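Local coordinates for putative rhamnosidase (Streptomyces avermitilis, PDB 3W5M), which hydrolyses terminal alpha-L-rhamnose from plant glycosides such as naringin, rutin and hesperidin and from gum arabic, and binds L-rhamnose through a calcium-dependent carbohydrate-binding module, at residues S300-L305 / Y375-W380; V943-R948 / A990-P995; S138-F143 / A175-N180; S767-A772 / D787-I792. One frame throughout, in Å; residues are numbered along the deposited sequence.

Contact 1: residues S300-L305 / Y375-W380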
# COMPACT_ATOMS: atom_id res chain seq x y z
N SER A 300 19.41 9.55 -4.92
CA SER A 300 18.55 8.64 -4.21
C SER A 300 19.28 7.34 -3.89
O SER A 300 18.68 6.29 -3.96
CB SER A 300 17.32 8.34 -5.08
OG SER A 300 16.54 9.51 -5.26
N ALA A 301 20.55 7.40 -3.50
CA ALA A 301 21.29 6.15 -3.27
C ALA A 301 20.77 5.47 -2.01
O ALA A 301 20.19 6.15 -1.14
CB ALA A 301 22.78 6.43 -3.15
N ALA A 302 20.91 4.14 -1.94
CA ALA A 302 20.70 3.36 -0.70
C ALA A 302 22.08 3.04 -0.22
O ALA A 302 22.69 2.07 -0.68
CB ALA A 302 19.96 2.07 -0.96
N ASN A 303 22.59 3.88 0.67
CA ASN A 303 23.98 3.70 1.15
C ASN A 303 24.16 2.58 2.15
O ASN A 303 23.21 2.14 2.78
CB ASN A 303 24.51 5.01 1.75
CG ASN A 303 24.72 6.09 0.70
OD1 ASN A 303 25.55 5.97 -0.17
ND2 ASN A 303 23.94 7.15 0.78
N GLN A 304 25.40 2.11 2.31
CA GLN A 304 25.74 1.13 3.32
C GLN A 304 26.28 1.77 4.60
O GLN A 304 27.14 2.64 4.54
CB GLN A 304 26.79 0.19 2.74
CG GLN A 304 26.27 -0.60 1.53
CD GLN A 304 27.33 -1.51 0.93
OE1 GLN A 304 28.55 -1.31 1.11
NE2 GLN A 304 26.87 -2.50 0.16
N LEU A 305 25.77 1.33 5.75
CA LEU A 305 26.23 1.81 7.06
C LEU A 305 26.62 0.61 7.90
O LEU A 305 25.98 -0.43 7.82
CB LEU A 305 25.14 2.64 7.74
CG LEU A 305 24.89 4.07 7.25
CD1 LEU A 305 24.34 4.17 5.84
CD2 LEU A 305 23.85 4.68 8.20
N TYR A 375 21.49 -1.23 4.90
CA TYR A 375 21.24 -0.35 3.77
C TYR A 375 20.21 0.65 4.25
O TYR A 375 19.31 0.27 5.00
CB TYR A 375 20.60 -1.10 2.62
CG TYR A 375 21.60 -1.92 1.83
CD1 TYR A 375 22.54 -1.29 1.01
CD2 TYR A 375 21.59 -3.30 1.89
CE1 TYR A 375 23.47 -2.03 0.29
CE2 TYR A 375 22.53 -4.06 1.17
CZ TYR A 375 23.45 -3.40 0.37
OH TYR A 375 24.42 -4.09 -0.37
N VAL A 376 20.38 1.89 3.84
CA VAL A 376 19.44 2.98 4.18
C VAL A 376 19.04 3.75 2.92
O VAL A 376 19.90 4.35 2.28
CB VAL A 376 20.07 3.97 5.19
CG1 VAL A 376 19.01 5.02 5.57
CG2 VAL A 376 20.58 3.21 6.39
N ALA A 377 17.74 3.76 2.57
CA ALA A 377 17.27 4.32 1.29
C ALA A 377 16.23 5.41 1.50
O ALA A 377 15.67 5.50 2.57
CB ALA A 377 16.60 3.21 0.44
N PRO A 378 15.93 6.21 0.46
CA PRO A 378 14.94 7.33 0.59
C PRO A 378 13.49 6.96 0.90
O PRO A 378 12.86 7.66 1.71
CB PRO A 378 15.03 8.04 -0.78
CG PRO A 378 16.37 7.63 -1.33
CD PRO A 378 16.55 6.21 -0.88
N GLY A 379 12.92 5.92 0.25
CA GLY A 379 11.53 5.49 0.50
C GLY A 379 10.51 6.60 0.33
O GLY A 379 10.65 7.46 -0.54
N TRP A 380 9.49 6.59 1.18
CA TRP A 380 8.45 7.62 1.15
C TRP A 380 8.93 8.88 1.85
O TRP A 380 8.45 9.98 1.56
CB TRP A 380 7.21 7.13 1.90
CG TRP A 380 6.43 6.04 1.25
CD1 TRP A 380 5.44 6.17 0.29
CD2 TRP A 380 6.52 4.66 1.54
NE1 TRP A 380 4.93 4.94 -0.02
CE2 TRP A 380 5.57 3.99 0.73
CE3 TRP A 380 7.34 3.90 2.39
CZ2 TRP A 380 5.41 2.60 0.74
CZ3 TRP A 380 7.15 2.51 2.43
CH2 TRP A 380 6.20 1.87 1.60
O HOH W 1 21.36 6.75 2.58
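Asn303 and Val376 form an antiparallel hydrogen-bonded pair, followed by the non-hydrogen-bonded pair Gln304 and Tyr375, and the two short strands run 138° apart in direction. Val376 N gives a sound bond to Asn303 O (3.0 Å), whereas the return bond from Asn303 N to Val376 O is weak. The CA-H of Ala302 also approaches Val376 O, and a water donates to it at 2.8 Å while accepting from Asn303 ND2, which also bonds to Leu129 O.

The side chains of Gln304 and Tyr375 lie side by side and point the same way. Gln304 CG rests 3.4 Å from Tyr375 CE1, and further out Gln304 NE2 donates to Tyr375 OH over 3.0 Å, with the hydroxyl oxygen close to the amide plane. The amide is turned 55° from the ring, and its OE1 is engaged by Thr445 OG1. Trp448 meets the Tyr375 ring edge-to-face. On the face that carries Asn303 and Val376, Val376 CG2 is touched by both methyls of Leu305, CD1 at 3.9 Å, the two side chains crossing at about a right angle. The backbones come closest beside these pairs, Ala302 CA to Ala377 CA 4.1 Å, where small side chains suit: Ala302 CB meets Ala377 CB at 3.8 Å. Beyond the strand end, Pro378 CG packs against Ser300 CB.

Strands 303-311 and 368-377 are neighbours in an antiparallel sheet, the latter in the alpha-L-rhamnosidase N-terminal domain. Glutamine and tyrosine suit this buried place, each a long apolar surface ending in a polar group; with both amide ends of Gln304 bonded, its orientation is fixed.

Contact 2: residues V943-R948 / A990-P995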
# COMPACT_ATOMS: atom_id res chain seq x y z
N VAL A 943 -24.07 -15.75 13.00
CA VAL A 943 -23.88 -15.74 11.55
C VAL A 943 -25.23 -15.97 10.85
O VAL A 943 -25.97 -16.90 11.21
CB VAL A 943 -22.78 -16.76 11.10
CG1 VAL A 943 -23.13 -18.18 11.51
CG2 VAL A 943 -22.52 -16.68 9.60
N VAL A 944 -25.56 -15.12 9.88
CA VAL A 944 -26.73 -15.39 9.03
C VAL A 944 -26.27 -16.20 7.82
O VAL A 944 -25.40 -15.75 7.05
CB VAL A 944 -27.43 -14.10 8.56
CG1 VAL A 944 -28.61 -14.44 7.66
CG2 VAL A 944 -27.87 -13.24 9.73
N ILE A 945 -26.81 -17.41 7.70
CA ILE A 945 -26.53 -18.32 6.60
C ILE A 945 -27.73 -18.36 5.67
O ILE A 945 -28.70 -19.11 5.90
CB ILE A 945 -26.11 -19.70 7.12
CG1 ILE A 945 -24.86 -19.54 8.00
CG2 ILE A 945 -25.92 -20.67 5.97
CD1 ILE A 945 -24.33 -20.79 8.65
N ARG A 946 -27.64 -17.56 4.62
CA ARG A 946 -28.75 -17.36 3.69
C ARG A 946 -28.25 -17.41 2.23
O ARG A 946 -28.19 -16.38 1.56
CB ARG A 946 -29.46 -16.04 4.02
CG ARG A 946 -30.74 -15.83 3.24
CD ARG A 946 -31.52 -14.61 3.67
NE ARG A 946 -32.81 -14.64 2.99
CZ ARG A 946 -33.80 -13.76 3.17
NH1 ARG A 946 -33.66 -12.74 4.00
NH2 ARG A 946 -34.92 -13.92 2.48
N PRO A 947 -27.86 -18.62 1.76
CA PRO A 947 -27.50 -18.78 0.36
C PRO A 947 -28.74 -18.58 -0.50
O PRO A 947 -29.82 -19.10 -0.18
CB PRO A 947 -27.02 -20.24 0.28
CG PRO A 947 -27.62 -20.92 1.47
CD PRO A 947 -27.65 -19.87 2.53
N ARG A 948 -28.60 -17.79 -1.57
CA ARG A 948 -29.69 -17.58 -2.49
C ARG A 948 -29.29 -18.05 -3.88
O ARG A 948 -28.79 -17.25 -4.67
CB ARG A 948 -30.07 -16.10 -2.53
CG ARG A 948 -30.45 -15.50 -1.18
CD ARG A 948 -30.25 -14.01 -1.25
NE ARG A 948 -30.88 -13.26 -0.16
CZ ARG A 948 -32.14 -12.84 -0.18
NH1 ARG A 948 -32.93 -13.13 -1.20
NH2 ARG A 948 -32.61 -12.12 0.83
N ALA A 990 -26.18 -19.49 14.72
CA ALA A 990 -26.52 -19.17 13.33
C ALA A 990 -28.02 -19.10 13.12
O ALA A 990 -28.78 -19.75 13.84
CB ALA A 990 -25.92 -20.20 12.41
N GLU A 991 -28.41 -18.30 12.14
CA GLU A 991 -29.75 -18.32 11.60
C GLU A 991 -29.64 -18.82 10.17
O GLU A 991 -28.96 -18.22 9.35
CB GLU A 991 -30.33 -16.94 11.63
CG GLU A 991 -31.72 -16.83 11.05
CD GLU A 991 -32.18 -15.39 11.01
OE1 GLU A 991 -31.78 -14.66 10.06
OE2 GLU A 991 -32.92 -14.99 11.93
N VAL A 992 -30.30 -19.94 9.87
CA VAL A 992 -30.14 -20.61 8.60
C VAL A 992 -31.45 -20.50 7.82
O VAL A 992 -32.52 -20.72 8.39
CB VAL A 992 -29.74 -22.08 8.79
CG1 VAL A 992 -29.53 -22.79 7.46
CG2 VAL A 992 -28.46 -22.17 9.63
N TRP A 993 -31.35 -20.12 6.55
CA TRP A 993 -32.50 -20.00 5.65
C TRP A 993 -32.36 -21.03 4.55
O TRP A 993 -31.37 -21.01 3.81
CB TRP A 993 -32.54 -18.63 5.02
CG TRP A 993 -32.66 -17.52 5.97
CD1 TRP A 993 -31.78 -17.19 6.96
CD2 TRP A 993 -33.72 -16.55 6.02
NE1 TRP A 993 -32.22 -16.07 7.63
CE2 TRP A 993 -33.41 -15.66 7.08
CE3 TRP A 993 -34.89 -16.35 5.28
CZ2 TRP A 993 -34.23 -14.58 7.41
CZ3 TRP A 993 -35.71 -15.28 5.61
CH2 TRP A 993 -35.38 -14.40 6.68
N ILE A 994 -33.33 -21.93 4.43
CA ILE A 994 -33.28 -22.99 3.43
C ILE A 994 -34.46 -22.84 2.48
O ILE A 994 -35.59 -23.07 2.90
CB ILE A 994 -33.35 -24.39 4.07
CG1 ILE A 994 -32.38 -24.53 5.23
CG2 ILE A 994 -33.13 -25.48 3.02
CD1 ILE A 994 -30.94 -24.70 4.80
N PRO A 995 -34.21 -22.45 1.20
CA PRO A 995 -35.32 -22.35 0.24
C PRO A 995 -36.08 -23.67 0.14
O PRO A 995 -35.46 -24.75 0.01
CB PRO A 995 -34.62 -22.00 -1.10
CG PRO A 995 -33.16 -22.19 -0.86
CD PRO A 995 -32.94 -21.98 0.61
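Val943 stands beside Ala990 at the start of a parallel strand pair, in a mixed sheet of the beta-sandwich that forms the C-terminal domain. Val943 CG1 lies 3.6 Å from Ala990 CB, a small partner that lets the valine close in, and Val943 O accepts from Glu991 N at 3.0 Å. Val944, on the opposite sheet face, runs alongside Glu991 and touches Trp993 NE1 with CG1. Ile945 turns both N-H and C=O to the same neighbour, on either side of Val992, its N bonding to Glu991 O at 2.8 Å and its O accepting from Trp993 N at 2.9 Å, the pattern of parallel strands. Its side chain returns to the apolar face with Val943, Ala990 and Val992, which strands 965-974 and 977-984 of the other sheet cover.

Beyond the strand, Arg946 has CG anti to the backbone N (chi1 -172°) and a chain extended to NE, which carries CD over the five-membered ring of Trp993. The guanidinium then lies flat on the six-membered ring, planes 10° apart and Arg946 CZ 3.7 Å from the ring centroid, a cation-pi stack. Arg948 NH2 sits over the other guanidinium face, and Asp1014 makes a salt bridge to Arg946 NH2, probably offsetting the gathered positive charge. The indole is also held at its edge: Trp993 NE1 donates to Glu991 OE1 over 2.8 Å, the oxygen lying in the ring plane.

Contact 3: residues S138-F143 / A175-N180. With CA (calcium ion), chain B.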
# COMPACT_ATOMS: atom_id res chain seq x y z
N SER A 138 28.53 27.42 -9.59
CA SER A 138 28.35 27.60 -11.01
C SER A 138 27.45 28.80 -11.32
O SER A 138 26.90 29.44 -10.40
CB SER A 138 27.78 26.34 -11.66
OG SER A 138 28.00 26.42 -13.05
N SER A 139 27.34 29.11 -12.60
CA SER A 139 26.51 30.24 -13.04
C SER A 139 25.59 29.80 -14.14
O SER A 139 25.96 28.94 -14.98
CB SER A 139 27.42 31.32 -13.59
OG SER A 139 28.23 31.81 -12.54
N TRP A 140 24.38 30.37 -14.15
CA TRP A 140 23.48 30.23 -15.29
C TRP A 140 24.00 31.13 -16.39
O TRP A 140 24.27 32.31 -16.14
CB TRP A 140 22.06 30.70 -14.96
CG TRP A 140 21.38 29.85 -13.93
CD1 TRP A 140 21.43 30.01 -12.59
CD2 TRP A 140 20.49 28.76 -14.18
NE1 TRP A 140 20.66 29.05 -11.97
CE2 TRP A 140 20.07 28.27 -12.92
CE3 TRP A 140 20.01 28.14 -15.35
CZ2 TRP A 140 19.17 27.20 -12.79
CZ3 TRP A 140 19.15 27.06 -15.21
CH2 TRP A 140 18.73 26.61 -13.94
N ILE A 141 24.20 30.58 -17.59
CA ILE A 141 24.73 31.36 -18.69
C ILE A 141 23.81 31.35 -19.90
O ILE A 141 22.96 30.45 -20.06
CB ILE A 141 26.18 30.95 -19.10
CG1 ILE A 141 26.26 29.50 -19.59
CG2 ILE A 141 27.11 31.15 -17.94
CD1 ILE A 141 27.55 29.21 -20.33
N TRP A 142 23.97 32.36 -20.76
CA TRP A 142 23.27 32.42 -22.03
C TRP A 142 24.12 33.18 -23.01
O TRP A 142 25.22 33.61 -22.68
CB TRP A 142 21.89 33.12 -21.83
CG TRP A 142 20.95 32.90 -22.92
CD1 TRP A 142 20.45 33.85 -23.79
CD2 TRP A 142 20.32 31.66 -23.28
NE1 TRP A 142 19.56 33.26 -24.66
CE2 TRP A 142 19.46 31.93 -24.38
CE3 TRP A 142 20.40 30.34 -22.79
CZ2 TRP A 142 18.70 30.92 -25.02
CZ3 TRP A 142 19.63 29.34 -23.43
CH2 TRP A 142 18.79 29.65 -24.53
N PHE A 143 23.63 33.33 -24.23
CA PHE A 143 24.23 34.25 -25.18
C PHE A 143 24.11 35.70 -24.66
O PHE A 143 23.11 36.04 -23.99
CB PHE A 143 23.59 34.09 -26.56
CG PHE A 143 24.21 34.98 -27.61
CD1 PHE A 143 25.37 34.58 -28.27
CD2 PHE A 143 23.70 36.26 -27.85
CE1 PHE A 143 25.96 35.41 -29.21
CE2 PHE A 143 24.31 37.11 -28.76
CZ PHE A 143 25.44 36.68 -29.45
N ALA A 175 26.68 17.54 -13.96
CA ALA A 175 25.34 17.93 -13.52
C ALA A 175 24.96 19.13 -14.40
O ALA A 175 25.78 20.01 -14.63
CB ALA A 175 25.36 18.35 -12.05
N ILE A 176 23.75 19.13 -14.93
CA ILE A 176 23.39 20.12 -15.95
C ILE A 176 21.87 20.35 -15.91
O ILE A 176 21.09 19.43 -15.69
CB ILE A 176 23.88 19.70 -17.35
CG1 ILE A 176 23.56 20.75 -18.43
CG2 ILE A 176 23.28 18.35 -17.74
CD1 ILE A 176 24.43 20.67 -19.68
N SER A 177 21.48 21.61 -16.06
CA SER A 177 20.08 21.94 -16.17
C SER A 177 19.93 23.10 -17.17
O SER A 177 20.87 23.87 -17.34
CB SER A 177 19.58 22.39 -14.80
OG SER A 177 18.17 22.52 -14.81
N ALA A 178 18.77 23.22 -17.82
CA ALA A 178 18.56 24.41 -18.66
C ALA A 178 17.12 24.85 -18.61
O ALA A 178 16.23 24.02 -18.52
CB ALA A 178 18.97 24.14 -20.11
N ASP A 179 16.94 26.16 -18.68
CA ASP A 179 15.67 26.77 -19.00
C ASP A 179 15.76 27.16 -20.50
O ASP A 179 16.35 28.20 -20.81
CB ASP A 179 15.54 28.03 -18.14
CG ASP A 179 14.19 28.74 -18.31
OD1 ASP A 179 13.54 28.50 -19.33
OD2 ASP A 179 13.81 29.56 -17.46
N ASN A 180 15.21 26.38 -21.44
CA ASN A 180 14.34 25.23 -21.19
C ASN A 180 14.90 23.86 -21.49
O ASN A 180 14.55 22.89 -20.81
CB ASN A 180 13.04 25.39 -21.99
CG ASN A 180 12.22 26.55 -21.49
OD1 ASN A 180 12.27 27.65 -22.04
ND2 ASN A 180 11.53 26.33 -20.36
CA CA B . 12.29 29.92 -20.72
O HOH W 2 11.43 30.44 -18.30
O HOH W 3 10.00 28.97 -20.00
O HOH W 4 10.67 31.62 -21.28
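Trp140 contributes the most surface here, turning the far rim of its indole onto the backbone of Ser177, Ala178 and Asp179. The end of the indole comes nearer to the other strand than its base does: CZ3 is within 4.2 Å of Asp179 N, which lies near the ring plane, while Ser177 O approaches CZ3 obliquely. No hydrogen bond joins the segments. A tryptophan suits the place: with the strand axes 8.8 Å apart and crossing at -50°, its long indole spans the distance.

Ser177 points its CB toward segment 138-143, and Trp140 CH2 lies 4.2 Å from Ser177 OG. That hydroxyl is occupied by a bond to the backbone O of Trp203, a rhamnose-binding residue, so a polar group is tolerated beside the indole.

Asp179 links this packing to the metal. Its CG is anti to the backbone N (chi1 -176°), and OD1 binds the calcium at 2.4 Å, while OD2 is bonded to Trp292 NE1 and to a water that is itself a calcium ligand. A cis peptide leads to Asn180, whose OD1 binds the same ion at 2.6 Å. Two more waters, Asn228 OD1 and Pro233 O complete the site, on which L-rhamnose binding by this CBM67 module depends; Asp179 and Asn180 also bind the sugar themselves. Trp142 CZ3 adds a looser touch, 4.3 Å from Asp179 O.

In this beta-sandwich module strand 139-142 pairs with 282-286, whereas strand 171-179 lies between 207-210 and 235-244; Trp236 of the latter packs against both Ile141 and Ala178.

Contact 4: residues S767-A772 / D787-I792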
# COMPACT_ATOMS: atom_id res chain seq x y z
N SER A 767 -23.35 9.10 7.63
CA SER A 767 -22.37 9.30 8.69
C SER A 767 -23.03 9.58 10.06
O SER A 767 -22.58 9.05 11.08
CB SER A 767 -21.37 10.39 8.34
OG SER A 767 -20.47 9.88 7.39
N ALA A 768 -24.09 10.38 10.08
CA ALA A 768 -24.85 10.61 11.32
C ALA A 768 -25.47 9.31 11.86
O ALA A 768 -25.48 9.07 13.07
CB ALA A 768 -25.93 11.67 11.11
N ASP A 769 -26.00 8.50 10.94
CA ASP A 769 -26.63 7.21 11.24
C ASP A 769 -25.58 6.29 11.87
O ASP A 769 -25.81 5.68 12.92
CB ASP A 769 -27.15 6.60 9.93
CG ASP A 769 -27.86 5.26 10.11
OD1 ASP A 769 -27.94 4.70 11.23
OD2 ASP A 769 -28.36 4.74 9.10
N LEU A 770 -24.43 6.18 11.21
CA LEU A 770 -23.40 5.30 11.74
C LEU A 770 -22.89 5.77 13.08
O LEU A 770 -22.62 4.94 13.97
CB LEU A 770 -22.25 5.14 10.75
CG LEU A 770 -22.53 4.36 9.48
CD1 LEU A 770 -21.21 4.17 8.73
CD2 LEU A 770 -23.25 3.03 9.72
N ALA A 771 -22.74 7.09 13.25
CA ALA A 771 -22.28 7.59 14.54
C ALA A 771 -23.27 7.19 15.66
O ALA A 771 -22.84 6.86 16.77
CB ALA A 771 -22.06 9.09 14.50
N ALA A 772 -24.58 7.20 15.38
CA ALA A 772 -25.56 6.77 16.38
C ALA A 772 -25.41 5.29 16.71
O ALA A 772 -25.53 4.88 17.87
CB ALA A 772 -27.00 7.08 15.93
N ASP A 787 -30.97 12.07 16.44
CA ASP A 787 -31.72 13.29 16.13
C ASP A 787 -31.15 13.99 14.90
O ASP A 787 -31.91 14.44 14.02
CB ASP A 787 -31.72 14.23 17.34
CG ASP A 787 -32.22 15.64 16.99
OD1 ASP A 787 -33.38 15.77 16.53
OD2 ASP A 787 -31.45 16.61 17.16
N LEU A 788 -29.82 14.07 14.82
CA LEU A 788 -29.16 14.63 13.64
C LEU A 788 -29.52 13.86 12.39
O LEU A 788 -29.84 14.48 11.38
CB LEU A 788 -27.63 14.66 13.80
CG LEU A 788 -26.87 15.15 12.57
CD1 LEU A 788 -27.24 16.59 12.18
CD2 LEU A 788 -25.37 15.04 12.80
N PHE A 789 -29.42 12.53 12.44
CA PHE A 789 -29.81 11.65 11.33
C PHE A 789 -31.24 11.88 10.88
O PHE A 789 -31.48 12.08 9.68
CB PHE A 789 -29.61 10.16 11.68
CG PHE A 789 -30.10 9.21 10.62
CD1 PHE A 789 -29.69 9.34 9.30
CD2 PHE A 789 -30.97 8.18 10.95
CE1 PHE A 789 -30.13 8.46 8.32
CE2 PHE A 789 -31.41 7.29 9.98
CZ PHE A 789 -31.00 7.43 8.65
N THR A 790 -32.17 11.86 11.84
CA THR A 790 -33.61 12.17 11.59
C THR A 790 -33.78 13.50 10.81
O THR A 790 -34.54 13.57 9.84
CB THR A 790 -34.38 12.30 12.92
OG1 THR A 790 -34.22 11.09 13.66
CG2 THR A 790 -35.88 12.53 12.66
N ARG A 791 -33.07 14.53 11.25
CA ARG A 791 -33.20 15.86 10.63
C ARG A 791 -32.62 15.94 9.22
O ARG A 791 -33.21 16.57 8.35
CB ARG A 791 -32.66 16.95 11.53
CG ARG A 791 -33.52 17.16 12.75
CD ARG A 791 -33.07 18.35 13.56
NE ARG A 791 -31.83 18.07 14.28
CZ ARG A 791 -30.65 18.59 13.98
NH1 ARG A 791 -30.52 19.43 12.95
NH2 ARG A 791 -29.59 18.28 14.71
N ILE A 792 -31.50 15.25 8.98
CA ILE A 792 -30.94 15.19 7.64
C ILE A 792 -31.79 14.37 6.69
O ILE A 792 -31.97 14.77 5.53
CB ILE A 792 -29.51 14.61 7.61
CG1 ILE A 792 -28.60 15.41 8.54
CG2 ILE A 792 -28.95 14.71 6.19
CD1 ILE A 792 -27.27 14.72 8.80
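Ala768 is the bump of this contact: its CB enters a hollow walled by Leu788, Phe789 and Ile792 of the facing helix. Leu788 CD2 lies 3.8 Å from Ala768 CB on one side of the hollow, Ile792 CD1 closes in at 4.1 Å, and the floor is backbone, with Phe789 N 3.8 Å from the same methyl. A methyl suits a place this close to the facing backbone; the CA atoms of Ala768 and Phe789 stand 5.1 Å apart.

The two helices are successive and nearly antiparallel, 157° between their directions with axes 8.2 Å apart, a helical hairpin within the (alpha/alpha)6-barrel domain of this glycoside hydrolase family 78 enzyme.

Phe789 supplies the answering bump. With CG anti to the backbone N (chi1 175°), its ring leans alongside Asp769, and Asp769 CB sits over the ring centre, 3.8 Å from the centroid, in a CH-pi contact. The carboxylate continues over the same ring, tilted 22° from its plane, and Asp769 OD2 makes a salt bridge to Arg773. About one turn earlier in the first helix, Ala765 is touched by both Phe789 and Ile792.

All four contacts are buried, and no two share a strand or helix. Contact 1 lies nearest the chain's centre, about 20 Å between centres against about 32 to 39 Å for the others; contact 2 includes partly exposed residues. Contacts 1 and 2 are strand pairs, one antiparallel with an amide-to-hydroxyl bond, one parallel with a cation-pi stack. Contacts 3 and 4 lack hydrogen bonds between their segments: contact 3 joins strands not paired with each other through an indole rim, contact 4 interlocks helices by shape. Contact 3 alone holds ligands of a binding site, the calcium of the rhamnose-binding module. Contacts 4 and 2, in the barrel and C-terminal domains respectively, approach to about 17 Å between nearest atoms.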